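Local coordinates for protein type III Pentaketide Synthase (Neurospora crassa, PDB 3EUO) that probably acts as an acyltransferase of the chalcone and stilbene synthase family, making pentaketides as a type III polyketide synthase, at residues A289-T301 with N329-L342. Numbering follows the deposited sequence.
Sequences ADFDWAMHPGGAT and NSSSATIFSVLNRL
The imidazole of His-296 points its NE2 at the side-chain amide of Asn-329, the two planes turned 73° apart, and the resulting bond from NE2 to OD1 (3.1 Å) is bent and weak. With CG anti to the backbone N (chi1 175°), the ring extends toward the residues that lead into helix 334-342, where CD2 meets Thr-334 CB at 3.4 Å, in the plane of the ring at its edge. Asn-329 is gripped at both ends of its amide. OD1 also accepts from Ser-331 N (2.8 Å), closing an Asx turn, while ND2 gives a weak bond to Gly-298 O at 3.0 Å. Ser-331 O in turn takes bonds from both N and OG1 of Thr-334, on one face of its carbonyl, which helps to hold the threonine, whose methyl CG2 rests against Pro-297 CD (3.6 Å). Farther back the contact is apolar: the methyl of Ala-294 fits among the ends of Ile-335, Val-338 and Leu-339, closest to Leu-339 CD2 at 3.7 Å. Here helix 334-342 packs on strand 292-295, outermost in the large mixed sheet of this chain, their directions 149° apart. Replacing Asn-329 by an alanine removes the amide, and would probably leave His-296 NE2 and Ser-331 N without this acceptor, Gly-298 O without its weak donor, and the ring less firmly oriented. A histidine and an asparagine so paired are consistent with the Cys-His-Asn triad of chalcone synthases, Cys-143, present here as 3-sulfinoalanine, being the likely third member; the amide probably helps to set the ring's rotation, while the Asx turn holds the amide.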
loop_
_atom_site.group_PDB
_atom_site.type_symbol
_atom_site.label_atom_id
_atom_site.label_comp_id
_atom_site.label_asym_id
_atom_site.label_seq_id
_atom_site.Cartn_x
_atom_site.Cartn_y
_atom_site.Cartn_z
ATOM N N ALA A 289 -28.058 2.821 -19.953
ATOM C CA ALA A 289 -28.668 4.152 -19.964
ATOM C C ALA A 289 -29.635 4.395 -18.799
ATOM O O ALA A 289 -30.006 5.538 -18.535
ATOM C CB ALA A 289 -29.359 4.414 -21.309
ATOM N N ASP A 290 -30.037 3.326 -18.107
ATOM C CA ASP A 290 -30.905 3.442 -16.926
ATOM C C ASP A 290 -30.188 4.049 -15.722
ATOM O O ASP A 290 -30.836 4.557 -14.813
ATOM C CB ASP A 290 -31.471 2.072 -16.512
ATOM C CG ASP A 290 -32.467 1.501 -17.516
ATOM O OD1 ASP A 290 -33.037 2.263 -18.329
ATOM O OD2 ASP A 290 -32.696 0.271 -17.480
ATOM N N PHE A 291 -28.858 3.975 -15.706
ATOM C CA PHE A 291 -28.077 4.385 -14.535
ATOM C C PHE A 291 -27.432 5.745 -14.723
ATOM O O PHE A 291 -27.253 6.211 -15.856
ATOM C CB PHE A 291 -26.963 3.365 -14.251
ATOM C CG PHE A 291 -27.461 1.972 -14.013
ATOM C CD1 PHE A 291 -27.756 1.539 -12.722
ATOM C CD2 PHE A 291 -27.641 1.093 -15.076
ATOM C CE1 PHE A 291 -28.224 0.245 -12.495
ATOM C CE2 PHE A 291 -28.102 -0.209 -14.856
ATOM C CZ PHE A 291 -28.397 -0.628 -13.559
ATOM N N ASP A 292 -27.084 6.373 -13.603
ATOM C CA ASP A 292 -26.114 7.458 -13.607
ATOM C C ASP A 292 -24.737 6.823 -13.546
ATOM O O ASP A 292 -24.565 5.777 -12.936
ATOM C CB ASP A 292 -26.333 8.392 -12.423
ATOM C CG ASP A 292 -27.349 9.487 -12.728
ATOM O OD1 ASP A 292 -27.503 9.852 -13.919
ATOM O OD2 ASP A 292 -27.992 9.978 -11.774
ATOM N N TRP A 293 -23.767 7.460 -14.190
ATOM C CA TRP A 293 -22.442 6.891 -14.340
ATOM C C TRP A 293 -21.378 7.819 -13.758
ATOM O O TRP A 293 -21.130 8.915 -14.276
ATOM C CB TRP A 293 -22.163 6.602 -15.813
ATOM C CG TRP A 293 -22.774 5.328 -16.316
ATOM C CD1 TRP A 293 -24.087 5.107 -16.621
ATOM C CD2 TRP A 293 -22.083 4.111 -16.601
ATOM N NE1 TRP A 293 -24.257 3.815 -17.065
ATOM C CE2 TRP A 293 -23.043 3.179 -17.056
ATOM C CE3 TRP A 293 -20.743 3.712 -16.501
ATOM C CZ2 TRP A 293 -22.705 1.873 -17.422
ATOM C CZ3 TRP A 293 -20.407 2.414 -16.860
ATOM C CH2 TRP A 293 -21.385 1.512 -17.321
ATOM N N ALA A 294 -20.777 7.383 -12.656
ATOM C CA ALA A 294 -19.679 8.109 -12.044
ATOM C C ALA A 294 -18.386 7.522 -12.617
ATOM O O ALA A 294 -17.809 6.591 -12.047
ATOM C CB ALA A 294 -19.723 7.949 -10.523
ATOM N N MET A 295 -17.956 8.049 -13.762
ATOM C CA MET A 295 -16.734 7.578 -14.411
ATOM C C MET A 295 -15.534 8.394 -13.960
ATOM O O MET A 295 -15.631 9.614 -13.831
ATOM C CB MET A 295 -16.866 7.698 -15.933
ATOM C CG MET A 295 -15.654 7.196 -16.720
ATOM S SD MET A 295 -15.548 5.392 -16.801
ATOM C CE MET A 295 -17.265 5.034 -17.191
ATOM N N HIS A 296 -14.403 7.731 -13.730
ATOM C CA HIS A 296 -13.157 8.460 -13.540
ATOM C C HIS A 296 -12.729 8.998 -14.903
ATOM O O HIS A 296 -12.522 8.218 -15.840
ATOM C CB HIS A 296 -12.045 7.583 -12.963
ATOM C CG HIS A 296 -10.729 8.292 -12.878
ATOM N ND1 HIS A 296 -9.638 7.945 -13.646
ATOM C CD2 HIS A 296 -10.351 9.370 -12.153
ATOM C CE1 HIS A 296 -8.636 8.765 -13.378
ATOM N NE2 HIS A 296 -9.042 9.635 -12.470
ATOM N N PRO A 297 -12.603 10.331 -15.021
ATOM C CA PRO A 297 -12.290 10.922 -16.316
ATOM C C PRO A 297 -10.782 10.928 -16.572
ATOM O O PRO A 297 -10.134 11.979 -16.472
ATOM C CB PRO A 297 -12.849 12.334 -16.186
ATOM C CG PRO A 297 -12.686 12.669 -14.718
ATOM C CD PRO A 297 -12.758 11.352 -13.964
ATOM N N GLY A 298 -10.240 9.750 -16.882
ATOM C CA GLY A 298 -8.803 9.576 -17.105
ATOM C C GLY A 298 -8.288 10.410 -18.265
ATOM O O GLY A 298 -7.145 10.871 -18.245
ATOM N N GLY A 299 -9.148 10.595 -19.265
ATOM C CA GLY A 299 -8.902 11.457 -20.428
ATOM C C GLY A 299 -10.229 11.654 -21.148
ATOM O O GLY A 299 -11.185 10.916 -20.894
ATOM N N ALA A 300 -10.305 12.633 -22.051
ATOM C CA ALA A 300 -11.557 12.887 -22.773
ATOM C C ALA A 300 -12.051 11.666 -23.546
ATOM O O ALA A 300 -13.259 11.420 -23.609
ATOM C CB ALA A 300 -11.438 14.095 -23.688
ATOM N N THR A 301 -11.117 10.895 -24.109
ATOM C CA THR A 301 -11.474 9.699 -24.877
ATOM C C THR A 301 -12.115 8.628 -24.007
ATOM O O THR A 301 -12.819 7.759 -24.516
ATOM C CB THR A 301 -10.272 9.086 -25.630
ATOM O OG1 THR A 301 -9.334 8.552 -24.688
ATOM C CG2 THR A 301 -9.580 10.134 -26.495
ATOM N N ASN A 329 -7.604 15.701 -14.281
ATOM C CA ASN A 329 -7.528 14.331 -13.775
ATOM C C ASN A 329 -6.656 14.299 -12.517
ATOM O O ASN A 329 -5.433 14.404 -12.603
ATOM C CB ASN A 329 -6.962 13.418 -14.883
ATOM C CG ASN A 329 -6.702 11.982 -14.427
ATOM O OD1 ASN A 329 -6.846 11.644 -13.258
ATOM N ND2 ASN A 329 -6.292 11.134 -15.370
ATOM N N SER A 330 -7.290 14.148 -11.352
ATOM C CA SER A 330 -6.571 14.143 -10.072
ATOM C C SER A 330 -6.237 12.720 -9.620
ATOM O O SER A 330 -6.172 12.445 -8.419
ATOM C CB SER A 330 -7.380 14.873 -8.986
ATOM O OG SER A 330 -7.688 16.200 -9.381
ATOM N N SER A 331 -6.014 11.834 -10.595
ATOM C CA SER A 331 -5.688 10.427 -10.347
ATOM C C SER A 331 -6.689 9.791 -9.361
ATOM O O SER A 331 -7.899 9.969 -9.524
ATOM C CB SER A 331 -4.220 10.290 -9.917
ATOM O OG SER A 331 -3.860 8.938 -9.702
ATOM N N SER A 332 -6.209 9.092 -8.333
ATOM C CA SER A 332 -7.097 8.343 -7.432
ATOM C C SER A 332 -8.120 9.198 -6.671
ATOM O O SER A 332 -9.130 8.673 -6.197
ATOM C CB SER A 332 -6.281 7.525 -6.422
ATOM O OG SER A 332 -5.660 8.377 -5.473
ATOM N N ALA A 333 -7.848 10.499 -6.550
ATOM C CA ALA A 333 -8.717 11.408 -5.784
ATOM C C ALA A 333 -9.960 11.868 -6.554
ATOM O O ALA A 333 -10.896 12.417 -5.962
ATOM C CB ALA A 333 -7.917 12.616 -5.286
ATOM N N THR A 334 -9.983 11.640 -7.864
ATOM C CA THR A 334 -11.044 12.208 -8.692
ATOM C C THR A 334 -12.394 11.530 -8.486
ATOM O O THR A 334 -13.431 12.199 -8.511
ATOM C CB THR A 334 -10.705 12.169 -10.196
ATOM O OG1 THR A 334 -9.359 12.610 -10.395
ATOM C CG2 THR A 334 -11.646 13.083 -10.978
ATOM N N ILE A 335 -12.384 10.214 -8.297
ATOM C CA ILE A 335 -13.644 9.472 -8.260
ATOM C C ILE A 335 -14.547 9.893 -7.102
ATOM O O ILE A 335 -15.758 10.030 -7.297
ATOM C CB ILE A 335 -13.475 7.920 -8.360
ATOM C CG1 ILE A 335 -14.825 7.227 -8.611
ATOM C CG2 ILE A 335 -12.804 7.344 -7.115
ATOM C CD1 ILE A 335 -15.590 7.743 -9.830
ATOM N N PHE A 336 -13.977 10.115 -5.914
ATOM C CA PHE A 336 -14.809 10.560 -4.786
ATOM C C PHE A 336 -15.291 11.991 -5.010
ATOM O O PHE A 336 -16.377 12.368 -4.557
ATOM C CB PHE A 336 -14.089 10.430 -3.431
ATOM C CG PHE A 336 -13.717 9.006 -3.043
ATOM C CD1 PHE A 336 -14.374 7.907 -3.583
ATOM C CD2 PHE A 336 -12.720 8.786 -2.086
ATOM C CE1 PHE A 336 -14.022 6.601 -3.214
ATOM C CE2 PHE A 336 -12.367 7.496 -1.704
ATOM C CZ PHE A 336 -13.017 6.398 -2.266
ATOM N N SER A 337 -14.480 12.778 -5.717
ATOM C CA SER A 337 -14.853 14.129 -6.116
ATOM C C SER A 337 -16.066 14.098 -7.049
ATOM O O SER A 337 -17.001 14.885 -6.880
ATOM C CB SER A 337 -13.670 14.837 -6.782
ATOM O OG SER A 337 -13.983 16.184 -7.063
ATOM N N VAL A 338 -16.040 13.176 -8.014
ATOM C CA VAL A 338 -17.194 12.903 -8.885
ATOM C C VAL A 338 -18.451 12.486 -8.087
ATOM O O VAL A 338 -19.530 13.060 -8.278
ATOM C CB VAL A 338 -16.839 11.859 -9.976
ATOM C CG1 VAL A 338 -18.076 11.442 -10.773
ATOM C CG2 VAL A 338 -15.749 12.412 -10.911
ATOM N N LEU A 339 -18.308 11.520 -7.180
ATOM C CA LEU A 339 -19.441 11.080 -6.356
ATOM C C LEU A 339 -20.009 12.175 -5.441
ATOM O O LEU A 339 -21.235 12.240 -5.219
ATOM C CB LEU A 339 -19.081 9.834 -5.544
ATOM C CG LEU A 339 -18.926 8.548 -6.352
ATOM C CD1 LEU A 339 -18.275 7.505 -5.474
ATOM C CD2 LEU A 339 -20.278 8.052 -6.870
ATOM N N ASN A 340 -19.126 13.030 -4.924
ATOM C CA ASN A 340 -19.543 14.174 -4.123
ATOM C C ASN A 340 -20.322 15.175 -4.979
ATOM O O ASN A 340 -21.390 15.655 -4.591
ATOM C CB ASN A 340 -18.320 14.848 -3.489
ATOM C CG ASN A 340 -18.698 15.923 -2.480
ATOM O OD1 ASN A 340 -19.579 15.724 -1.641
ATOM N ND2 ASN A 340 -18.026 17.063 -2.557
ATOM N N ARG A 341 -19.788 15.476 -6.156
ATOM C CA ARG A 341 -20.414 16.455 -7.044
ATOM C C ARG A 341 -21.750 15.950 -7.597
ATOM O O ARG A 341 -22.686 16.733 -7.766
ATOM C CB ARG A 341 -19.459 16.828 -8.182
ATOM C CG ARG A 341 -19.984 17.874 -9.167
ATOM C CD ARG A 341 -19.909 19.293 -8.613
ATOM N NE ARG A 341 -20.168 20.274 -9.666
ATOM C CZ ARG A 341 -21.119 21.203 -9.628
ATOM N NH1 ARG A 341 -21.910 21.318 -8.572
ATOM N NH2 ARG A 341 -21.264 22.035 -10.649
ATOM N N LEU A 342 -21.837 14.649 -7.865
ATOM C CA LEU A 342 -23.041 14.054 -8.456
ATOM C C LEU A 342 -24.296 14.346 -7.644
ATOM O O LEU A 342 -25.373 14.550 -8.206
ATOM C CB LEU A 342 -22.870 12.539 -8.636
ATOM C CG LEU A 342 -24.001 11.744 -9.304
ATOM C CD1 LEU A 342 -24.241 12.194 -10.737
ATOM C CD2 LEU A 342 -23.707 10.252 -9.253
#